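Local coordinates for protein 4-hydroxybutyrate coenzyme A transferase (Shewanella oneidensis, PDB 2OAS) that binds coenzyme A and probably transfers the CoA group between 4-hydroxybutyrate and another carboxylic acid such as acetate, at residues A12-I16 and A37-H41; G19-H25 and I111-Q117. The contacts are given in a common frame with arbitrary orientation. Residues are numbered along the deposited sequence.

Contact 1. Residues A12-I16 and A37-H41; sequences AVSLI and ALAKH
Residues 12-16 carry the end of a short helix into a type I beta turn from Val13 to Ile16, closed by the bond from Ile16 N to Val13 O (2.9 Å); Ile16 then opens to an extended backbone (phi -61°, psi 130°). Residues 37-41 are the last turn of helix 32-41, with His41 N bonded to Ala37 O at 3.1 Å. The nearest CA pairs are Val13 with Leu38 at 6.0 Å and Ser14 with His41 at 6.7 Å. Val13, chi1 t, points at the helix: CG2 lies 3.8 Å from Ala37 CB, while CG1 lies 3.5 Å from Leu38 CD1 and 3.7 Å from His41 CD2. Ile16 (m, t) brings its CD1 to 3.9 Å from Leu38 CD1. His41, chi1 t, reaches across to the turn, where its NE2 donates to Ile16 O (3.0 Å, 172°). That acceptor sits near the ring plane, whereas Ser14 CA lies over a ring face, 3.8 Å from the centroid, in a CH-pi contact. The imidazole thus ties the helix end to the beta turn by a side-chain-to-backbone hydrogen bond. Ser14 OG is hydrogen-bonded to Leu10 O, one turn back in the chain. Ile16 and Leu38 rest on Leu22 of strand 21-24, and Ala12 and Ile16 also touch Ile147 of strand 145-150, so the two helix ends pack side by side on one face of the parallel sheet.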
ATOM      1  N   ALA A  12       6.184  18.527  37.465  1.00 36.34           N
ATOM      2  CA  ALA A  12       6.674  18.389  36.108  1.00 37.69           C
ATOM      3  C   ALA A  12       5.571  18.676  35.106  1.00 38.13           C
ATOM      4  O   ALA A  12       5.770  19.404  34.134  1.00 39.02           O
ATOM      5  CB  ALA A  12       7.210  16.969  35.896  1.00 38.49           C
ATOM      6  N   VAL A  13       4.401  18.101  35.342  1.00 38.38           N
ATOM      7  CA  VAL A  13       3.290  18.291  34.436  1.00 38.96           C
ATOM      8  C   VAL A  13       2.769  19.725  34.425  1.00 39.90           C
ATOM      9  O   VAL A  13       2.175  20.169  33.448  1.00 41.24           O
ATOM     10  CB  VAL A  13       2.161  17.343  34.796  1.00 37.86           C
ATOM     11  CG1 VAL A  13       0.981  17.576  33.887  1.00 39.88           C
ATOM     12  CG2 VAL A  13       2.635  15.931  34.655  1.00 38.62           C
ATOM     13  N   SER A  14       3.004  20.452  35.514  1.00 40.17           N
ATOM     14  CA  SER A  14       2.539  21.829  35.635  1.00 40.09           C
ATOM     15  C   SER A  14       2.877  22.746  34.471  1.00 38.27           C
ATOM     16  O   SER A  14       2.091  23.615  34.122  1.00 38.65           O
ATOM     17  CB  SER A  14       3.071  22.438  36.924  1.00 41.13           C
ATOM     18  OG  SER A  14       2.361  21.913  38.022  1.00 44.77           O
ATOM     19  N   LEU A  15       4.055  22.561  33.883  1.00 38.31           N
ATOM     20  CA  LEU A  15       4.471  23.396  32.758  1.00 36.52           C
ATOM     21  C   LEU A  15       3.454  23.326  31.624  1.00 35.45           C
ATOM     22  O   LEU A  15       3.294  24.279  30.875  1.00 34.67           O
ATOM     23  CB  LEU A  15       5.853  22.974  32.257  1.00 35.80           C
ATOM     24  CG  LEU A  15       7.068  23.322  33.129  1.00 36.83           C
ATOM     25  CD1 LEU A  15       6.921  22.722  34.512  1.00 37.34           C
ATOM     26  CD2 LEU A  15       8.342  22.799  32.456  1.00 36.51           C
ATOM     27  N   ILE A  16       2.764  22.199  31.491  1.00 36.15           N
ATOM     28  CA  ILE A  16       1.772  22.076  30.427  1.00 34.95           C
ATOM     29  C   ILE A  16       0.716  23.147  30.638  1.00 35.57           C
ATOM     30  O   ILE A  16       0.206  23.314  31.751  1.00 35.16           O
ATOM     31  CB  ILE A  16       1.104  20.689  30.419  1.00 33.38           C
ATOM     32  CG1 ILE A  16       2.167  19.606  30.169  1.00 33.85           C
ATOM     33  CG2 ILE A  16       0.014  20.648  29.350  1.00 31.16           C
ATOM     34  CD1 ILE A  16       1.640  18.186  30.099  1.00 33.12           C
ATOM     35  N   ALA A  37      -0.331  12.200  36.780  1.00 33.89           N
ATOM     36  CA  ALA A  37      -0.306  13.532  37.363  1.00 34.83           C
ATOM     37  C   ALA A  37      -1.076  14.497  36.452  1.00 34.65           C
ATOM     38  O   ALA A  37      -1.672  15.466  36.918  1.00 34.54           O
ATOM     39  CB  ALA A  37       1.124  14.005  37.543  1.00 35.18           C
ATOM     40  N   LEU A  38      -1.064  14.213  35.158  1.00 34.14           N
ATOM     41  CA  LEU A  38      -1.755  15.045  34.183  1.00 33.46           C
ATOM     42  C   LEU A  38      -3.254  14.789  34.281  1.00 34.92           C
ATOM     43  O   LEU A  38      -4.064  15.611  33.862  1.00 33.80           O
ATOM     44  CB  LEU A  38      -1.261  14.716  32.772  1.00 30.81           C
ATOM     45  CG  LEU A  38      -1.880  15.445  31.589  1.00 29.50           C
ATOM     46  CD1 LEU A  38      -1.626  16.942  31.718  1.00 30.07           C
ATOM     47  CD2 LEU A  38      -1.308  14.909  30.295  1.00 26.35           C
ATOM     48  N   ALA A  39      -3.612  13.640  34.844  1.00 38.04           N
ATOM     49  CA  ALA A  39      -5.019  13.268  35.009  1.00 39.60           C
ATOM     50  C   ALA A  39      -5.674  14.268  35.939  1.00 39.80           C
ATOM     51  O   ALA A  39      -6.891  14.444  35.920  1.00 40.98           O
ATOM     52  CB  ALA A  39      -5.131  11.856  35.584  1.00 38.74           C
ATOM     53  N   LYS A  40      -4.859  14.916  36.763  1.00 40.37           N
ATOM     54  CA  LYS A  40      -5.376  15.912  37.686  1.00 41.81           C
ATOM     55  C   LYS A  40      -5.102  17.335  37.226  1.00 41.45           C
ATOM     56  O   LYS A  40      -6.025  18.141  37.130  1.00 41.48           O
ATOM     57  CB  LYS A  40      -4.801  15.684  39.084  1.00 43.51           C
ATOM     58  CG  LYS A  40      -5.593  14.649  39.870  1.00 46.00           C
ATOM     59  CD  LYS A  40      -4.840  13.353  40.035  1.00 47.35           C
ATOM     60  CE  LYS A  40      -3.713  13.528  41.033  1.00 47.06           C
ATOM     61  NZ  LYS A  40      -3.089  12.227  41.388  1.00 48.55           N
ATOM     62  N   HIS A  41      -3.840  17.634  36.924  1.00 40.45           N
ATOM     63  CA  HIS A  41      -3.444  18.964  36.462  1.00 38.68           C
ATOM     64  C   HIS A  41      -4.296  19.442  35.281  1.00 37.85           C
ATOM     65  O   HIS A  41      -4.652  20.618  35.198  1.00 38.65           O
ATOM     66  CB  HIS A  41      -1.967  18.956  36.051  1.00 36.47           C
ATOM     67  CG  HIS A  41      -1.489  20.260  35.485  1.00 34.55           C
ATOM     68  ND1 HIS A  41      -1.424  21.416  36.228  1.00 33.98           N
ATOM     69  CD2 HIS A  41      -1.064  20.589  34.247  1.00 34.74           C
ATOM     70  CE1 HIS A  41      -0.976  22.403  35.475  1.00 32.08           C
ATOM     71  NE2 HIS A  41      -0.752  21.928  34.268  1.00 33.92           N
TER

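Contact 2. Residues G19-H25 and I111-Q117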
ATOM      1  N   GLY A  19      -4.756  24.438  25.827  1.00 39.25           N
ATOM      2  CA  GLY A  19      -4.732  24.498  24.379  1.00 38.96           C
ATOM      3  C   GLY A  19      -3.549  23.825  23.704  1.00 37.91           C
ATOM      4  O   GLY A  19      -3.477  23.784  22.469  1.00 37.94           O
ATOM      5  N   GLU A  20      -2.632  23.282  24.496  1.00 37.29           N
ATOM      6  CA  GLU A  20      -1.456  22.632  23.932  1.00 37.55           C
ATOM      7  C   GLU A  20      -1.729  21.273  23.290  1.00 36.97           C
ATOM      8  O   GLU A  20      -2.680  20.571  23.645  1.00 36.04           O
ATOM      9  CB  GLU A  20      -0.361  22.469  24.998  1.00 36.79           C
ATOM     10  CG  GLU A  20       0.214  23.789  25.513  1.00 37.86           C
ATOM     11  CD  GLU A  20       1.407  23.596  26.451  1.00 37.52           C
ATOM     12  OE1 GLU A  20       1.921  24.608  26.994  1.00 41.09           O
ATOM     13  OE2 GLU A  20       1.833  22.443  26.644  1.00 36.01           O
ATOM     14  N   THR A  21      -0.896  20.937  22.313  1.00 36.64           N
ATOM     15  CA  THR A  21      -0.984  19.653  21.640  1.00 36.20           C
ATOM     16  C   THR A  21       0.177  18.868  22.227  1.00 35.38           C
ATOM     17  O   THR A  21       1.334  19.281  22.131  1.00 36.47           O
ATOM     18  CB  THR A  21      -0.778  19.756  20.129  1.00 36.11           C
ATOM     19  OG1 THR A  21      -1.793  20.595  19.568  1.00 38.00           O
ATOM     20  CG2 THR A  21      -0.867  18.374  19.507  1.00 35.43           C
ATOM     21  N   LEU A  22      -0.153  17.750  22.852  1.00 32.12           N
ATOM     22  CA  LEU A  22       0.818  16.908  23.498  1.00 31.39           C
ATOM     23  C   LEU A  22       1.067  15.569  22.802  1.00 30.99           C
ATOM     24  O   LEU A  22       0.203  15.015  22.100  1.00 30.04           O
ATOM     25  CB  LEU A  22       0.354  16.629  24.933  1.00 29.80           C
ATOM     26  CG  LEU A  22       0.101  17.807  25.883  1.00 30.94           C
ATOM     27  CD1 LEU A  22      -0.470  17.292  27.189  1.00 29.09           C
ATOM     28  CD2 LEU A  22       1.393  18.569  26.133  1.00 31.07           C
ATOM     29  N   TRP A  23       2.267  15.047  23.019  1.00 29.31           N
ATOM     30  CA  TRP A  23       2.636  13.746  22.491  1.00 28.02           C
ATOM     31  C   TRP A  23       3.105  12.939  23.681  1.00 26.73           C
ATOM     32  O   TRP A  23       3.728  13.482  24.594  1.00 26.78           O
ATOM     33  CB  TRP A  23       3.762  13.843  21.466  1.00 26.35           C
ATOM     34  CG  TRP A  23       4.352  12.498  21.195  1.00 26.95           C
ATOM     35  CD1 TRP A  23       5.475  11.965  21.771  1.00 26.53           C
ATOM     36  CD2 TRP A  23       3.810  11.483  20.349  1.00 25.21           C
ATOM     37  NE1 TRP A  23       5.667  10.679  21.330  1.00 26.43           N
ATOM     38  CE2 TRP A  23       4.662  10.358  20.448  1.00 25.38           C
ATOM     39  CE3 TRP A  23       2.695  11.414  19.505  1.00 26.15           C
ATOM     40  CZ2 TRP A  23       4.425   9.170  19.752  1.00 24.73           C
ATOM     41  CZ3 TRP A  23       2.456  10.229  18.806  1.00 26.09           C
ATOM     42  CH2 TRP A  23       3.327   9.125  18.933  1.00 25.85           C
ATOM     43  N   THR A  24       2.797  11.651  23.682  1.00 26.55           N
ATOM     44  CA  THR A  24       3.201  10.771  24.772  1.00 26.60           C
ATOM     45  C   THR A  24       3.969   9.562  24.281  1.00 26.58           C
ATOM     46  O   THR A  24       3.645   8.986  23.244  1.00 25.21           O
ATOM     47  CB  THR A  24       1.964  10.248  25.577  1.00 26.70           C
ATOM     48  OG1 THR A  24       2.400   9.264  26.509  1.00 28.71           O
ATOM     49  CG2 THR A  24       0.921   9.621  24.643  1.00 23.33           C
ATOM     50  N   HIS A  25       4.996   9.188  25.035  1.00 29.12           N
ATOM     51  CA  HIS A  25       5.800   8.007  24.722  1.00 30.55           C
ATOM     52  C   HIS A  25       4.734   6.911  24.648  1.00 31.35           C
ATOM     53  O   HIS A  25       3.826   6.892  25.474  1.00 32.97           O
ATOM     54  CB  HIS A  25       6.745   7.737  25.883  1.00 31.76           C
ATOM     55  CG  HIS A  25       8.101   7.253  25.472  1.00 31.51           C
ATOM     56  ND1 HIS A  25       9.188   7.317  26.323  1.00 31.12           N
ATOM     57  CD2 HIS A  25       8.548   6.703  24.326  1.00 30.13           C
ATOM     58  CE1 HIS A  25      10.247   6.825  25.711  1.00 30.89           C
ATOM     59  NE2 HIS A  25       9.892   6.445  24.499  1.00 30.88           N
ATOM     60  N   ILE A 111       3.668  19.984  17.746  1.00 39.35           N
ATOM     61  CA  ILE A 111       3.699  19.362  19.059  1.00 36.89           C
ATOM     62  C   ILE A 111       4.271  20.370  20.046  1.00 36.73           C
ATOM     63  O   ILE A 111       5.428  20.768  19.930  1.00 36.89           O
ATOM     64  CB  ILE A 111       4.584  18.112  19.065  1.00 34.97           C
ATOM     65  CG1 ILE A 111       3.990  17.061  18.125  1.00 34.50           C
ATOM     66  CG2 ILE A 111       4.749  17.606  20.479  1.00 33.45           C
ATOM     67  CD1 ILE A 111       4.762  15.781  18.044  1.00 32.11           C
ATOM     68  N   ASP A 112       3.465  20.790  21.020  1.00 36.58           N
ATOM     69  CA  ASP A 112       3.939  21.766  22.001  1.00 36.56           C
ATOM     70  C   ASP A 112       4.808  21.122  23.066  1.00 34.89           C
ATOM     71  O   ASP A 112       5.780  21.709  23.520  1.00 35.28           O
ATOM     72  CB  ASP A 112       2.764  22.502  22.653  1.00 37.27           C
ATOM     73  CG  ASP A 112       1.946  23.323  21.647  1.00 38.49           C
ATOM     74  OD1 ASP A 112       2.544  24.071  20.846  1.00 36.94           O
ATOM     75  OD2 ASP A 112       0.689  23.220  21.666  1.00 39.04           O
ATOM     76  N   THR A 113       4.458  19.913  23.472  1.00 33.66           N
ATOM     77  CA  THR A 113       5.261  19.229  24.473  1.00 33.24           C
ATOM     78  C   THR A 113       5.139  17.716  24.373  1.00 33.13           C
ATOM     79  O   THR A 113       4.064  17.173  24.105  1.00 31.77           O
ATOM     80  CB  THR A 113       4.898  19.688  25.923  1.00 34.95           C
ATOM     81  OG1 THR A 113       4.466  18.571  26.687  1.00 35.41           O
ATOM     82  CG2 THR A 113       3.821  20.747  25.913  1.00 32.68           C
ATOM     83  N   ALA A 114       6.260  17.037  24.592  1.00 32.66           N
ATOM     84  CA  ALA A 114       6.306  15.579  24.539  1.00 32.46           C
ATOM     85  C   ALA A 114       6.562  14.997  25.920  1.00 32.29           C
ATOM     86  O   ALA A 114       7.530  15.368  26.587  1.00 33.24           O
ATOM     87  CB  ALA A 114       7.398  15.127  23.592  1.00 32.30           C
ATOM     88  N   ILE A 115       5.695  14.087  26.348  1.00 29.98           N
ATOM     89  CA  ILE A 115       5.859  13.445  27.636  1.00 28.95           C
ATOM     90  C   ILE A 115       6.599  12.144  27.371  1.00 28.09           C
ATOM     91  O   ILE A 115       6.143  11.309  26.583  1.00 26.46           O
ATOM     92  CB  ILE A 115       4.508  13.079  28.286  1.00 30.81           C
ATOM     93  CG1 ILE A 115       3.519  14.245  28.171  1.00 32.98           C
ATOM     94  CG2 ILE A 115       4.744  12.688  29.736  1.00 29.97           C
ATOM     95  CD1 ILE A 115       3.999  15.531  28.796  1.00 36.07           C
ATOM     96  N   ILE A 116       7.734  11.951  28.030  1.00 26.86           N
ATOM     97  CA  ILE A 116       8.481  10.735  27.785  1.00 26.18           C
ATOM     98  C   ILE A 116       9.064  10.099  29.035  1.00 25.52           C
ATOM     99  O   ILE A 116       9.153  10.729  30.078  1.00 26.07           O
ATOM    100  CB  ILE A 116       9.619  11.002  26.781  1.00 25.44           C
ATOM    101  CG1 ILE A 116      10.624  11.985  27.371  1.00 24.99           C
ATOM    102  CG2 ILE A 116       9.058  11.614  25.525  1.00 22.92           C
ATOM    103  CD1 ILE A 116      11.781  12.275  26.447  1.00 26.74           C
ATOM    104  N   GLN A 117       9.446   8.835  28.915  1.00 26.51           N
ATOM    105  CA  GLN A 117      10.042   8.091  30.013  1.00 26.62           C
ATOM    106  C   GLN A 117      11.426   7.617  29.565  1.00 28.66           C
ATOM    107  O   GLN A 117      11.534   6.870  28.584  1.00 28.69           O
ATOM    108  CB  GLN A 117       9.195   6.877  30.349  1.00 26.28           C
ATOM    109  CG  GLN A 117       9.670   6.171  31.598  1.00 28.02           C
ATOM    110  CD  GLN A 117       8.789   5.027  31.995  1.00 28.18           C
ATOM    111  OE1 GLN A 117       8.956   4.444  33.058  1.00 29.86           O
ATOM    112  NE2 GLN A 117       7.830   4.696  31.138  1.00 30.02           N
TER
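Trp23 lays its CB against Ile111 CG2 (4.0 Å) and brings the edge of its indole, at CD1, to 4.1 Å from Ala114 CB, on the sheet face that it shares with Ala114. Leu22, Thr24, Thr113 and Ile115 point to the opposite face. The backbones run parallel, their strand axes 4.6 Å apart at closest and inclined by 19°, with Leu22 paired to Thr113, Trp23 to Ala114 and Thr24 to Ile115. Residues of 19-25 and 111-117 alternate as donors in the parallel ladder: Trp23 N to Thr113 O (3.0 Å), Ile115 N to Trp23 O (2.7 Å) and His25 N to Ile115 O (2.9 Å). At the start of the ladder Thr21 O takes Asp112 N at 2.8 Å and, weakly, Thr113 N at 3.5 Å, while the Asp112 carboxylate returns a bond, OD2 accepting from Thr21 N at 2.9 Å. Past the last bridge a side chain continues the pattern, with His25 ND1 accepting from Gln117 N at 3.0 Å; its NE2 bonds Ser132 O. These are two central strands of the eight-stranded parallel sheet of the N-terminal domain, with strand 48-52 beside 21-24 and strand 145-150 beside 113-118. Helix 136-142 packs over Trp23, whose indole also meets Phe104 edge-to-face.

Overall arrangement
Contact 2 forms the floor on which contact 1 rests, their centres 11 Å apart. Ile16 CD1 meets Leu22 CD1 at 3.7 Å and Ile115 CD1 at 3.8 Å, and Leu38 CD2 lies 4.0 Å from Leu22 CD1, so one hydrophobic layer runs from the helix ends into the sheet. Helix 9-13, strand 21-24 and helix 32-41 follow in sequence, and both helices of contact 1 pack on the sheet face bearing Leu22 and Ile115. The other face carries Trp23, whose side chain is about 12 Å from the bound coenzyme A. Neither contact includes a residue known to bind CoA; both lie in the N-terminal domain, away from that site.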